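Local coordinates for collectin placenta 1 (Mus musculus, PDB 2OX9), which binds the leukocyte cell-surface glycan Lewis(x) through its calcium-containing C-type lectin carbohydrate-recognition domain, as a scavenger receptor, at residues Lys30-Cys33 against Glu34-Ser38; Phe42-Ser45 against Arg46-Gln50; Gln50-Lys53 against Lys54-Gly58. All coordinates share one frame; numbering follows the deposited sequence.

Contact 1. Residues Lys30-Cys33 against Glu34-Ser38; sequences KLFC and EDKSS
The amides of E34 and D35 still close ordinary helical turns onto the carbonyls of K30 and L31. C33 O becomes the collecting point: S38 N reaches it at 2.8 Å and K36 N from above its carbonyl plane, while the hydroxyl of S38 donates to it at 2.7 Å between OG and C33 O. With OG of S38 set between its own backbone N and carbonyl carbon (chi1 63°), amide and hydroxyl of one residue can grip the same oxygen. S37, at positive phi, is the C-prime residue of a Schellman motif, completed by S37 N bonding to E34 O, and so the last turn of helix 26-35 closes before strand 39-40 begins.

K36 bends back over this end. Its chain folds at chi2 and chi4 and brings NZ over the centre of the F32 ring, 3.4 Å from the centroid and only 4° off the normal, a cation-pi contact in which CE joins through a CH-pi approach. K36 NZ also donates to F32 O at 3.1 Å and makes a salt bridge with D35 OD1, so three partners fix it. F126 of strand 125-131 meets the F32 ring edge-to-face, and the disulfide from C33 to C128 ties the helix to that strand. K30 CE lies 3.7 Å from E34 OE2, the two extended chains crossing without their charged ends meeting.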
# COMPACT_ATOMS: atom_id res chain seq x y z
N LYS A 30 2.64 5.93 -6.69
CA LYS A 30 3.25 4.88 -7.50
C LYS A 30 4.43 5.45 -8.27
O LYS A 30 5.48 4.83 -8.38
CB LYS A 30 2.20 4.34 -8.48
CG LYS A 30 2.72 3.37 -9.52
CD LYS A 30 1.56 2.71 -10.25
CE LYS A 30 2.05 1.73 -11.30
NZ LYS A 30 0.93 0.91 -11.86
N LEU A 31 4.25 6.66 -8.78
CA LEU A 31 5.28 7.34 -9.55
C LEU A 31 6.48 7.72 -8.69
O LEU A 31 7.62 7.63 -9.13
CB LEU A 31 4.71 8.61 -10.17
CG LEU A 31 5.63 9.30 -11.16
CD1 LEU A 31 5.44 8.64 -12.51
CD2 LEU A 31 5.31 10.80 -11.24
N PHE A 32 6.20 8.16 -7.46
CA PHE A 32 7.25 8.57 -6.53
C PHE A 32 8.20 7.42 -6.22
O PHE A 32 9.42 7.58 -6.27
CB PHE A 32 6.59 9.07 -5.24
CG PHE A 32 7.57 9.56 -4.21
CD1 PHE A 32 7.82 10.92 -4.07
CD2 PHE A 32 8.20 8.66 -3.35
CE1 PHE A 32 8.69 11.38 -3.08
CE2 PHE A 32 9.07 9.12 -2.36
CZ PHE A 32 9.31 10.48 -2.23
N CYS A 33 7.64 6.26 -5.90
CA CYS A 33 8.46 5.09 -5.59
C CYS A 33 9.28 4.64 -6.81
O CYS A 33 10.40 4.17 -6.66
CB CYS A 33 7.60 3.92 -5.10
SG CYS A 33 6.72 4.18 -3.52
N GLU A 34 8.70 4.78 -8.00
CA GLU A 34 9.41 4.37 -9.21
C GLU A 34 10.64 5.25 -9.42
O GLU A 34 11.68 4.79 -9.89
CB GLU A 34 8.48 4.46 -10.43
CG GLU A 34 7.29 3.52 -10.35
CD GLU A 34 6.33 3.69 -11.51
OE1 GLU A 34 6.33 4.78 -12.12
OE2 GLU A 34 5.57 2.73 -11.80
N ASP A 35 10.52 6.53 -9.06
CA ASP A 35 11.63 7.47 -9.19
C ASP A 35 12.77 7.10 -8.25
O ASP A 35 13.91 7.52 -8.45
CB ASP A 35 11.15 8.89 -8.89
CG ASP A 35 12.30 9.84 -8.54
OD1 ASP A 35 12.85 9.75 -7.41
OD2 ASP A 35 12.65 10.69 -9.38
N LYS A 36 12.45 6.31 -7.22
CA LYS A 36 13.45 5.87 -6.24
C LYS A 36 13.91 4.44 -6.52
O LYS A 36 14.61 3.84 -5.71
CB LYS A 36 12.85 5.91 -4.83
CG LYS A 36 12.11 7.18 -4.47
CD LYS A 36 13.01 8.39 -4.48
CE LYS A 36 12.21 9.67 -4.21
NZ LYS A 36 11.18 9.93 -5.27
N SER A 37 13.52 3.90 -7.67
CA SER A 37 13.87 2.53 -8.03
C SER A 37 13.24 1.58 -7.01
O SER A 37 13.86 0.62 -6.56
CB SER A 37 15.39 2.34 -8.06
OG SER A 37 15.99 3.17 -9.04
N SER A 38 11.99 1.86 -6.66
CA SER A 38 11.24 1.04 -5.72
C SER A 38 9.80 0.95 -6.18
O SER A 38 9.43 1.54 -7.20
CB SER A 38 11.31 1.66 -4.31
OG SER A 38 10.69 2.94 -4.27

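Contact 2. Residues Phe42-Ser45 against Arg46-Gln50. With CA (calcium ion), chain L.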
# COMPACT_ATOMS: atom_id res chain seq x y z
N PHE A 42 4.60 -4.24 -1.22
CA PHE A 42 3.87 -5.49 -1.41
C PHE A 42 4.00 -6.20 -0.06
O PHE A 42 5.11 -6.51 0.37
CB PHE A 42 4.51 -6.38 -2.49
CG PHE A 42 4.52 -5.77 -3.86
CD1 PHE A 42 5.28 -6.36 -4.88
CD2 PHE A 42 3.80 -4.62 -4.15
CE1 PHE A 42 5.31 -5.81 -6.15
CE2 PHE A 42 3.83 -4.06 -5.43
CZ PHE A 42 4.59 -4.66 -6.43
N ILE A 43 2.89 -6.45 0.60
CA ILE A 43 2.93 -7.11 1.91
C ILE A 43 2.62 -8.59 1.70
O ILE A 43 1.47 -8.96 1.49
CB ILE A 43 1.91 -6.45 2.86
CG1 ILE A 43 2.17 -4.94 2.92
CG2 ILE A 43 2.01 -7.07 4.26
CD1 ILE A 43 1.17 -4.17 3.77
N ASN A 44 3.66 -9.42 1.78
CA ASN A 44 3.54 -10.85 1.54
C ASN A 44 3.44 -11.79 2.74
O ASN A 44 3.32 -13.00 2.56
CB ASN A 44 4.73 -11.32 0.69
CG ASN A 44 5.14 -10.32 -0.37
OD1 ASN A 44 5.84 -9.34 -0.10
ND2 ASN A 44 4.68 -10.55 -1.60
N SER A 45 3.47 -11.27 3.96
CA SER A 45 3.40 -12.14 5.13
C SER A 45 2.96 -11.41 6.38
O SER A 45 2.99 -10.18 6.43
CB SER A 45 4.76 -12.79 5.38
OG SER A 45 5.72 -11.82 5.75
N ARG A 46 2.56 -12.16 7.41
CA ARG A 46 2.14 -11.53 8.65
C ARG A 46 3.31 -10.84 9.35
O ARG A 46 3.13 -9.83 10.02
CB ARG A 46 1.48 -12.55 9.60
CG ARG A 46 2.35 -13.74 9.95
CD ARG A 46 1.67 -14.61 11.00
NE ARG A 46 2.46 -15.80 11.33
CZ ARG A 46 2.17 -16.63 12.32
NH1 ARG A 46 1.10 -16.41 13.09
NH2 ARG A 46 2.95 -17.68 12.56
N GLU A 47 4.52 -11.37 9.18
CA GLU A 47 5.69 -10.77 9.83
C GLU A 47 6.01 -9.42 9.21
O GLU A 47 6.34 -8.48 9.92
CB GLU A 47 6.92 -11.67 9.71
CG GLU A 47 6.79 -13.00 10.40
CD GLU A 47 6.63 -14.13 9.42
OE1 GLU A 47 5.72 -14.05 8.56
OE2 GLU A 47 7.42 -15.10 9.50
N GLU A 48 5.91 -9.34 7.89
CA GLU A 48 6.18 -8.07 7.21
C GLU A 48 5.07 -7.08 7.56
O GLU A 48 5.30 -5.89 7.73
CB GLU A 48 6.25 -8.28 5.68
CG GLU A 48 6.66 -7.02 4.92
CD GLU A 48 6.76 -7.22 3.41
OE1 GLU A 48 7.41 -6.39 2.75
OE2 GLU A 48 6.17 -8.19 2.89
N GLN A 49 3.85 -7.60 7.68
CA GLN A 49 2.68 -6.78 8.02
C GLN A 49 2.82 -6.17 9.41
O GLN A 49 2.53 -5.00 9.61
CB GLN A 49 1.40 -7.64 7.98
CG GLN A 49 0.17 -6.95 8.55
CD GLN A 49 -0.21 -5.70 7.79
OE1 GLN A 49 -0.28 -5.70 6.56
NE2 GLN A 49 -0.49 -4.63 8.52
N GLN A 50 3.25 -6.99 10.36
CA GLN A 50 3.42 -6.55 11.73
C GLN A 50 4.50 -5.49 11.85
O GLN A 50 4.34 -4.49 12.56
CB GLN A 50 3.80 -7.73 12.63
CG GLN A 50 2.72 -8.15 13.62
CD GLN A 50 2.26 -7.01 14.52
OE1 GLN A 50 3.08 -6.35 15.18
NE2 GLN A 50 0.96 -6.76 14.56
CA CA L . 7.28 -7.22 0.39
O HOH W 1 6.70 -10.89 3.37
O HOH W 2 8.94 -8.72 0.61
O HOH W 3 7.54 -7.72 -1.92
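A calcium ion draws F42, N44 and E48 together: it is bound by the backbone O of F42 at 2.3 Å, by OD1 of N44 at 2.6 Å and by OE1 of E48 at 2.5 Å. Waters 2 and 3 add two ligands, and E129 of strand 125-131 completes the protein's share. The side chains of N44 and E48 lie side by side and point the same way, their amide and carboxylate planes 19° apart, so both present oxygens to the metal from nearly one plane.

The other carboxylate oxygen is also held. N44 N donates to E48 OE2 at 3.0 Å in a nearly straight bond (167°), arriving on the anti side though tilted out of the carboxylate plane, and water 1 donates to the same oxygen. E48 OE1, the metal-binding oxygen, is also hydrogen-bonded to Y17 OH. E48 reaches this position with CG anti to its backbone N (chi1 -175°) and the rest of the chain extended from the first turn of helix 46-54.

That turn starts at S45, the N-cap residue, whose OG accepts from E48 N at 3.3 Å and also shares water 1 with the carboxylate. S45 thus caps the helix and, through water 1, is linked to E48 OE2, the carboxylate oxygen not counted among the metal's ligands. This site is separate from the calcium ions beside the glycan of this C-type lectin domain. I43 CG2 and CD1 rest against Q49 OE1, each at 3.5 Å, while that oxygen accepts from W115 NE1.

Contact 3. Residues Gln50-Lys53 against Lys54-Gly58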
# COMPACT_ATOMS: atom_id res chain seq x y z
N GLN A 50 3.25 -6.99 10.36
CA GLN A 50 3.42 -6.55 11.73
C GLN A 50 4.50 -5.49 11.85
O GLN A 50 4.34 -4.49 12.56
CB GLN A 50 3.80 -7.73 12.63
CG GLN A 50 2.72 -8.15 13.62
CD GLN A 50 2.26 -7.01 14.52
OE1 GLN A 50 3.08 -6.35 15.18
NE2 GLN A 50 0.96 -6.76 14.56
N TRP A 51 5.62 -5.71 11.16
CA TRP A 51 6.74 -4.76 11.18
C TRP A 51 6.28 -3.44 10.56
O TRP A 51 6.63 -2.36 11.03
CB TRP A 51 7.91 -5.33 10.37
CG TRP A 51 9.14 -4.48 10.42
CD1 TRP A 51 10.07 -4.44 11.43
CD2 TRP A 51 9.57 -3.54 9.44
NE1 TRP A 51 11.05 -3.52 11.13
CE2 TRP A 51 10.76 -2.95 9.92
CE3 TRP A 51 9.05 -3.13 8.21
CZ2 TRP A 51 11.45 -1.97 9.20
CZ3 TRP A 51 9.74 -2.14 7.49
CH2 TRP A 51 10.92 -1.58 7.99
N ILE A 52 5.48 -3.53 9.49
CA ILE A 52 4.99 -2.32 8.84
C ILE A 52 4.01 -1.59 9.75
O ILE A 52 4.03 -0.35 9.83
CB ILE A 52 4.29 -2.66 7.50
CG1 ILE A 52 5.35 -2.97 6.44
CG2 ILE A 52 3.43 -1.48 7.03
CD1 ILE A 52 4.77 -3.40 5.10
N LYS A 53 3.18 -2.36 10.45
CA LYS A 53 2.18 -1.80 11.35
C LYS A 53 2.79 -0.86 12.40
O LYS A 53 2.27 0.22 12.67
CB LYS A 53 1.43 -2.93 12.07
CG LYS A 53 0.43 -2.45 13.10
CD LYS A 53 0.03 -3.56 14.04
CE LYS A 53 -0.78 -3.03 15.21
NZ LYS A 53 -1.23 -4.12 16.10
N LYS A 54 3.91 -1.26 12.98
CA LYS A 54 4.53 -0.44 14.01
C LYS A 54 5.18 0.85 13.50
O LYS A 54 5.47 1.76 14.28
CB LYS A 54 5.51 -1.28 14.82
CG LYS A 54 4.80 -2.25 15.76
CD LYS A 54 5.65 -3.46 16.06
CE LYS A 54 4.89 -4.48 16.89
NZ LYS A 54 5.61 -5.79 16.90
N HIS A 55 5.41 0.92 12.19
CA HIS A 55 6.00 2.11 11.59
C HIS A 55 4.94 3.04 10.99
O HIS A 55 5.28 4.08 10.42
CB HIS A 55 6.97 1.74 10.48
CG HIS A 55 8.31 1.30 10.98
ND1 HIS A 55 8.61 -0.01 11.25
CD2 HIS A 55 9.42 2.01 11.29
CE1 HIS A 55 9.84 -0.10 11.71
NE2 HIS A 55 10.36 1.12 11.74
N THR A 56 3.67 2.66 11.09
CA THR A 56 2.62 3.47 10.52
C THR A 56 1.48 3.84 11.46
O THR A 56 0.42 4.24 10.99
CB THR A 56 2.02 2.81 9.23
OG1 THR A 56 1.61 1.46 9.51
CG2 THR A 56 3.04 2.79 8.11
N VAL A 57 1.68 3.72 12.77
CA VAL A 57 0.61 4.11 13.67
C VAL A 57 0.43 5.62 13.51
O VAL A 57 1.39 6.36 13.35
CB VAL A 57 0.91 3.71 15.15
CG1 VAL A 57 2.38 3.44 15.33
CG2 VAL A 57 0.43 4.79 16.10
N GLY A 58 -0.82 6.07 13.51
CA GLY A 58 -1.10 7.48 13.34
C GLY A 58 -2.37 7.65 12.53
O GLY A 58 -2.91 6.68 12.00
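W51 and H55, four residues apart, bring their rings together at an oblique angle: the planes are 46° apart and the centroids of the W51 six-membered ring and the imidazole are 4.4 Å apart. The imidazole leads with CE1, which sits over one face of the indole, displaced toward its rim and 3.5 Å from both CE2 and CZ2 of W51. A bond beside it is consistent with this pose. H55 ND1 donates to W51 O at 3.1 Å along an almost straight path (175°), and the oxygen lies in the plane of the imidazole, which would restrain rotation of the ring while its CE1 corner is held against the indole. ND1 therefore carries a proton here. CG of W51 stands anti to the backbone N (chi1 -175°), which swings the indole along the helix toward H55.

The backbone is coming out of helix 46-54 as this happens. K54 N still bonds to Q50 O, but H55 N turns to I52 O and T56 N to K53 O, i to i+3 pairings whose donors stand above the carbonyl planes. T56 OG1 lies 3.0 Å from I52 O, beside this exit.

Both rings have further aromatic company from the N-terminal strands: F12 stacks on W51, Y17 meets it obliquely, and F19 stacks on H55. I52 and T56 instead touch I127 of strand 125-131, so the end of the helix packs against two parts of the sheet. At the outer side, the extended K54 chain crosses Q50, with only a weak hydrogen bond from NZ to OE1.

The three contacts follow in series within one C-type lectin domain: contact 1 ends helix 26-35, contact 2 starts helix 46-54 and contact 3 ends it. Contacts 2 and 3 share Q50 and touch where I43 CG1 packs against I52 CD1, their centres 11 Å apart. Contact 1 stands apart, its centre about 20 Å from that of contact 2 and 21 Å from that of contact 3. All three nevertheless engage strand 125-131, through the disulfide of C33, the calcium ligand E129, and I127, which I52 and T56 touch. Helix ends and a calcium site are thus tied to one strand, on a part of the domain distinct from its glycan-binding calcium site.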